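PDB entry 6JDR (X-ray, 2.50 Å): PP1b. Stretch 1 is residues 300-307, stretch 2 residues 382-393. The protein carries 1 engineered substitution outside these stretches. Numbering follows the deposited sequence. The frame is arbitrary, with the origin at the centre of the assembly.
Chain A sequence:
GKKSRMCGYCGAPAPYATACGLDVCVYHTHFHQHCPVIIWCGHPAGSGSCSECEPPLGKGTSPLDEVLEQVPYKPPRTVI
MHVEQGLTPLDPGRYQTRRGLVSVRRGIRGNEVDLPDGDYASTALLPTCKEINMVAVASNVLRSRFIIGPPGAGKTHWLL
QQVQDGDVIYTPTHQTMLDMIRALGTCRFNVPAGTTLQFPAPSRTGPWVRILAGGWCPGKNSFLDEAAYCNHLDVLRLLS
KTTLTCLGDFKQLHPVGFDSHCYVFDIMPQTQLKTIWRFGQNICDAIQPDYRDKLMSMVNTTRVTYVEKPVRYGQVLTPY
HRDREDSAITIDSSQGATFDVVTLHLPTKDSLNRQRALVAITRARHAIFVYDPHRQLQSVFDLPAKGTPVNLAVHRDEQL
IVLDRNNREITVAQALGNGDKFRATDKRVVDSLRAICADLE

Stretch 1 (300-307) NTTRVTYV
Stretch 2 382-393: DLPAKGTPVNLA

From Arg-303 the chain runs as an extended strand (phi/psi -73/140 at Arg-303, -131/121 at Val-304, -131/129 at Thr-305, -99/97 at Tyr-306), and the largely irregular second stretch passes antiparallel to it. A single bridge sets the register: Val-304 and Lys-386 (-132/120) lie with CA atoms 4.9 Å apart, Val-304 N donating to Lys-386 O (2.8 Å) and Lys-386 N to Val-304 O (3.0 Å). Gly-387 follows at -93/167, its CA 5.3 Å from Arg-303 CA.

Buried Arg-303 (t, t, m, chi4 174°) leaves its backbone sideways, but its length brings the guanidinium to the backbone around Thr-388 and Val-390, where carbonyls and a hydroxyl meet its charge. Arg-303 NE donates to Thr-388 OG1 (3.1 Å), and Arg-303 NH2 to Thr-388 O (2.8 Å), Thr-388 OG1 (3.2 Å) and Val-390 O (3.0 Å). Both carbonyls lie near the guanidinium plane, while Leu-392 CD2 covers one face, 3.2 Å from Arg-303 NH2. Thr-388 (p) thus offers its hydroxyl to Arg-303 and its methyl to Thr-301 (m), with Thr-388 CG2 3.8 Å from Thr-301 CB. Lys-386 (-112°, p, t, t) leads its end away.

At the other end, Val-304 (t) points toward stretch 2, packing CG1 4.0 Å from CG of Leu-383 (t, p); both are buried. Tyr-306 (m, chi2 -101°) leaves sideways, and its length lets Tyr-306 OH donate to Leu-383 O (2.8 Å), near the ring plane, while Tyr-306 CD2 lies 4.2 Å from Ala-385 CB. The two stretches bury 579 Å² between them, both sides summed.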

ATOM      1  N   ASN A 300      -2.156  10.559  20.882  1.00 70.34           N
ATOM      2  CA  ASN A 300      -1.572  11.820  20.421  1.00 70.92           C
ATOM      3  C   ASN A 300      -0.052  11.874  20.550  1.00 68.35           C
ATOM      4  O   ASN A 300       0.568  11.024  21.197  1.00 65.90           O
ATOM      5  CB  ASN A 300      -2.187  13.002  21.181  1.00 73.32           C
ATOM      6  CG  ASN A 300      -3.684  13.121  20.967  1.00 73.49           C
ATOM      7  OD1 ASN A 300      -4.172  13.023  19.841  1.00 73.45           O
ATOM      8  ND2 ASN A 300      -4.422  13.336  22.052  1.00 73.72           N
ATOM      9  N   THR A 301       0.527  12.898  19.929  1.00 66.00           N
ATOM     10  CA  THR A 301       1.965  13.128  19.936  1.00 65.96           C
ATOM     11  C   THR A 301       2.520  13.287  21.351  1.00 66.10           C
ATOM     12  O   THR A 301       1.960  14.015  22.172  1.00 66.15           O
ATOM     13  CB  THR A 301       2.315  14.395  19.131  1.00 65.67           C
ATOM     14  OG1 THR A 301       1.747  14.301  17.820  1.00 63.81           O
ATOM     15  CG2 THR A 301       3.829  14.578  19.015  1.00 66.22           C
ATOM     16  N   THR A 302       3.623  12.595  21.621  1.00 66.86           N
ATOM     17  CA  THR A 302       4.364  12.750  22.865  1.00 65.00           C
ATOM     18  C   THR A 302       5.344  13.897  22.667  1.00 65.57           C
ATOM     19  O   THR A 302       6.074  13.924  21.675  1.00 66.61           O
ATOM     20  CB  THR A 302       5.133  11.466  23.220  1.00 63.62           C
ATOM     21  OG1 THR A 302       4.224  10.360  23.261  1.00 61.75           O
ATOM     22  CG2 THR A 302       5.828  11.595  24.573  1.00 64.09           C
ATOM     23  N   ARG A 303       5.351  14.847  23.598  1.00 67.64           N
ATOM     24  CA  ARG A 303       6.201  16.032  23.483  1.00 69.69           C
ATOM     25  C   ARG A 303       7.666  15.684  23.738  1.00 65.90           C
ATOM     26  O   ARG A 303       7.978  14.890  24.623  1.00 61.63           O
ATOM     27  CB  ARG A 303       5.743  17.117  24.463  1.00 74.20           C
ATOM     28  CG  ARG A 303       6.434  18.462  24.280  1.00 78.26           C
ATOM     29  CD  ARG A 303       5.969  19.470  25.320  1.00 82.48           C
ATOM     30  NE  ARG A 303       4.607  19.940  25.067  1.00 86.31           N
ATOM     31  CZ  ARG A 303       3.916  20.739  25.880  1.00 88.26           C
ATOM     32  NH1 ARG A 303       4.442  21.171  27.022  1.00 87.57           N
ATOM     33  NH2 ARG A 303       2.682  21.107  25.551  1.00 90.09           N
ATOM     34  N   VAL A 304       8.553  16.284  22.950  1.00 64.91           N
ATOM     35  CA  VAL A 304       9.990  16.107  23.116  1.00 66.43           C
ATOM     36  C   VAL A 304      10.657  17.477  23.128  1.00 68.60           C
ATOM     37  O   VAL A 304      10.549  18.238  22.162  1.00 69.21           O
ATOM     38  CB  VAL A 304      10.590  15.236  21.992  1.00 66.30           C
ATOM     39  CG1 VAL A 304      12.104  15.134  22.141  1.00 66.40           C
ATOM     40  CG2 VAL A 304       9.950  13.854  21.995  1.00 65.39           C
ATOM     41  N   THR A 305      11.345  17.781  24.227  1.00 70.36           N
ATOM     42  CA  THR A 305      11.960  19.087  24.431  1.00 69.69           C
ATOM     43  C   THR A 305      13.408  18.918  24.882  1.00 69.28           C
ATOM     44  O   THR A 305      13.675  18.180  25.826  1.00 68.50           O
ATOM     45  CB  THR A 305      11.194  19.888  25.504  1.00 70.36           C
ATOM     46  OG1 THR A 305       9.786  19.648  25.381  1.00 68.65           O
ATOM     47  CG2 THR A 305      11.474  21.378  25.369  1.00 71.14           C
ATOM     48  N   TYR A 306      14.329  19.603  24.204  1.00 69.66           N
ATOM     49  CA  TYR A 306      15.754  19.557  24.543  1.00 70.27           C
ATOM     50  C   TYR A 306      16.164  20.773  25.374  1.00 72.43           C
ATOM     51  O   TYR A 306      16.449  21.843  24.831  1.00 74.43           O
ATOM     52  CB  TYR A 306      16.610  19.459  23.276  1.00 69.73           C
ATOM     53  CG  TYR A 306      16.603  18.077  22.662  1.00 70.61           C
ATOM     54  CD1 TYR A 306      17.671  17.201  22.851  1.00 69.90           C
ATOM     55  CD2 TYR A 306      15.519  17.635  21.908  1.00 70.07           C
ATOM     56  CE1 TYR A 306      17.663  15.931  22.297  1.00 68.87           C
ATOM     57  CE2 TYR A 306      15.502  16.366  21.351  1.00 69.35           C
ATOM     58  CZ  TYR A 306      16.575  15.517  21.548  1.00 69.26           C
ATOM     59  OH  TYR A 306      16.556  14.257  20.992  1.00 66.93           O
ATOM     60  N   VAL A 307      16.194  20.589  26.692  1.00 73.47           N
ATOM     61  CA  VAL A 307      16.526  21.664  27.635  1.00 74.28           C
ATOM     62  C   VAL A 307      18.035  21.901  27.739  1.00 76.20           C
ATOM     63  O   VAL A 307      18.827  20.960  27.687  1.00 77.65           O
ATOM     64  CB  VAL A 307      15.950  21.392  29.047  1.00 73.67           C
ATOM     65  CG1 VAL A 307      14.436  21.249  28.981  1.00 73.02           C
ATOM     66  CG2 VAL A 307      16.579  20.158  29.688  1.00 74.48           C
ATOM     67  N   ASP A 382      17.214   8.805  16.474  1.00 64.86           N
ATOM     68  CA  ASP A 382      16.696   9.957  15.752  1.00 65.58           C
ATOM     69  C   ASP A 382      15.407  10.352  16.449  1.00 64.24           C
ATOM     70  O   ASP A 382      14.383   9.680  16.312  1.00 63.53           O
ATOM     71  CB  ASP A 382      16.436   9.615  14.284  1.00 67.67           C
ATOM     72  CG  ASP A 382      17.710   9.276  13.529  1.00 71.81           C
ATOM     73  OD1 ASP A 382      17.696   8.313  12.731  1.00 74.13           O
ATOM     74  OD2 ASP A 382      18.731   9.970  13.736  1.00 74.62           O
ATOM     75  N   LEU A 383      15.474  11.426  17.227  1.00 64.69           N
ATOM     76  CA  LEU A 383      14.330  11.890  18.000  1.00 65.25           C
ATOM     77  C   LEU A 383      14.251  13.411  17.928  1.00 65.28           C
ATOM     78  O   LEU A 383      14.833  14.103  18.765  1.00 64.89           O
ATOM     79  CB  LEU A 383      14.450  11.418  19.452  1.00 63.88           C
ATOM     80  CG  LEU A 383      13.265  11.723  20.368  1.00 64.30           C
ATOM     81  CD1 LEU A 383      12.014  10.976  19.929  1.00 64.48           C
ATOM     82  CD2 LEU A 383      13.621  11.371  21.803  1.00 64.94           C
ATOM     83  N   PRO A 384      13.539  13.939  16.916  1.00 67.02           N
ATOM     84  CA  PRO A 384      13.449  15.392  16.769  1.00 67.42           C
ATOM     85  C   PRO A 384      12.595  16.038  17.854  1.00 67.59           C
ATOM     86  O   PRO A 384      11.729  15.385  18.439  1.00 66.69           O
ATOM     87  CB  PRO A 384      12.793  15.581  15.388  1.00 67.84           C
ATOM     88  CG  PRO A 384      12.740  14.230  14.754  1.00 67.69           C
ATOM     89  CD  PRO A 384      12.784  13.232  15.866  1.00 67.44           C
ATOM     90  N   ALA A 385      12.852  17.315  18.117  1.00 70.25           N
ATOM     91  CA  ALA A 385      12.052  18.081  19.063  1.00 73.86           C
ATOM     92  C   ALA A 385      10.646  18.263  18.502  1.00 76.86           C
ATOM     93  O   ALA A 385      10.480  18.716  17.368  1.00 77.80           O
ATOM     94  CB  ALA A 385      12.694  19.433  19.332  1.00 74.89           C
ATOM     95  N   LYS A 386       9.649  17.902  19.304  1.00 79.56           N
ATOM     96  CA  LYS A 386       8.244  17.978  18.916  1.00 81.09           C
ATOM     97  C   LYS A 386       7.450  18.664  20.022  1.00 81.80           C
ATOM     98  O   LYS A 386       7.421  18.187  21.157  1.00 79.81           O
ATOM     99  CB  LYS A 386       7.677  16.574  18.660  1.00 83.26           C
ATOM    100  CG  LYS A 386       7.327  16.273  17.207  1.00 85.16           C
ATOM    101  CD  LYS A 386       8.524  16.371  16.273  1.00 85.52           C
ATOM    102  CE  LYS A 386       8.192  15.807  14.898  1.00 86.24           C
ATOM    103  NZ  LYS A 386       9.215  16.159  13.875  1.00 85.98           N
ATOM    104  N   GLY A 387       6.821  19.787  19.683  1.00 83.96           N
ATOM    105  CA  GLY A 387       5.933  20.489  20.604  1.00 85.68           C
ATOM    106  C   GLY A 387       4.500  20.033  20.419  1.00 87.53           C
ATOM    107  O   GLY A 387       4.177  19.362  19.438  1.00 87.54           O
ATOM    108  N   THR A 388       3.644  20.389  21.371  1.00 90.64           N
ATOM    109  CA  THR A 388       2.212  20.115  21.278  1.00 93.65           C
ATOM    110  C   THR A 388       1.428  21.259  21.925  1.00 97.20           C
ATOM    111  O   THR A 388       1.792  21.716  23.009  1.00 99.61           O
ATOM    112  CB  THR A 388       1.840  18.798  21.986  1.00 92.46           C
ATOM    113  OG1 THR A 388       2.409  18.780  23.299  1.00 91.66           O
ATOM    114  CG2 THR A 388       2.343  17.595  21.202  1.00 92.32           C
ATOM    115  N   PRO A 389       0.351  21.727  21.265  1.00100.05           N
ATOM    116  CA  PRO A 389      -0.487  22.771  21.859  1.00 99.88           C
ATOM    117  C   PRO A 389      -1.368  22.203  22.976  1.00 99.18           C
ATOM    118  O   PRO A 389      -2.550  21.915  22.764  1.00 98.88           O
ATOM    119  CB  PRO A 389      -1.314  23.273  20.673  1.00100.51           C
ATOM    120  CG  PRO A 389      -1.421  22.093  19.771  1.00101.14           C
ATOM    121  CD  PRO A 389      -0.150  21.307  19.942  1.00100.59           C
ATOM    122  N   VAL A 390      -0.767  22.030  24.152  1.00 97.45           N
ATOM    123  CA  VAL A 390      -1.425  21.404  25.298  1.00 97.48           C
ATOM    124  C   VAL A 390      -0.903  22.024  26.596  1.00 96.72           C
ATOM    125  O   VAL A 390       0.238  22.492  26.658  1.00 94.67           O
ATOM    126  CB  VAL A 390      -1.155  19.880  25.339  1.00 98.27           C
ATOM    127  CG1 VAL A 390      -1.936  19.211  26.463  1.00 97.27           C
ATOM    128  CG2 VAL A 390      -1.497  19.224  24.009  1.00 98.79           C
ATOM    129  N   ASN A 391      -1.749  22.026  27.625  1.00 96.52           N
ATOM    130  CA  ASN A 391      -1.345  22.423  28.969  1.00 97.29           C
ATOM    131  C   ASN A 391      -0.984  21.190  29.795  1.00 96.91           C
ATOM    132  O   ASN A 391      -1.865  20.464  30.257  1.00 95.46           O
ATOM    133  CB  ASN A 391      -2.470  23.203  29.653  1.00 97.45           C
ATOM    134  N   LEU A 392       0.316  20.953  29.966  1.00 98.18           N
ATOM    135  CA  LEU A 392       0.804  19.795  30.722  1.00 99.09           C
ATOM    136  C   LEU A 392       0.766  20.061  32.222  1.00 99.87           C
ATOM    137  O   LEU A 392       0.803  21.214  32.659  1.00 98.19           O
ATOM    138  CB  LEU A 392       2.230  19.414  30.295  1.00 99.42           C
ATOM    139  CG  LEU A 392       2.384  18.517  29.061  1.00 99.32           C
ATOM    140  CD1 LEU A 392       1.876  17.109  29.342  1.00 98.93           C
ATOM    141  CD2 LEU A 392       1.679  19.113  27.852  1.00 99.66           C
ATOM    142  N   ALA A 393       0.704  18.982  33.001  1.00102.18           N
ATOM    143  CA  ALA A 393       0.606  19.071  34.458  1.00105.40           C
ATOM    144  C   ALA A 393       1.241  17.862  35.141  1.00106.44           C
ATOM    145  O   ALA A 393       1.109  16.732  34.668  1.00107.88           O
ATOM    146  CB  ALA A 393      -0.851  19.198  34.873  1.00106.87           C
TER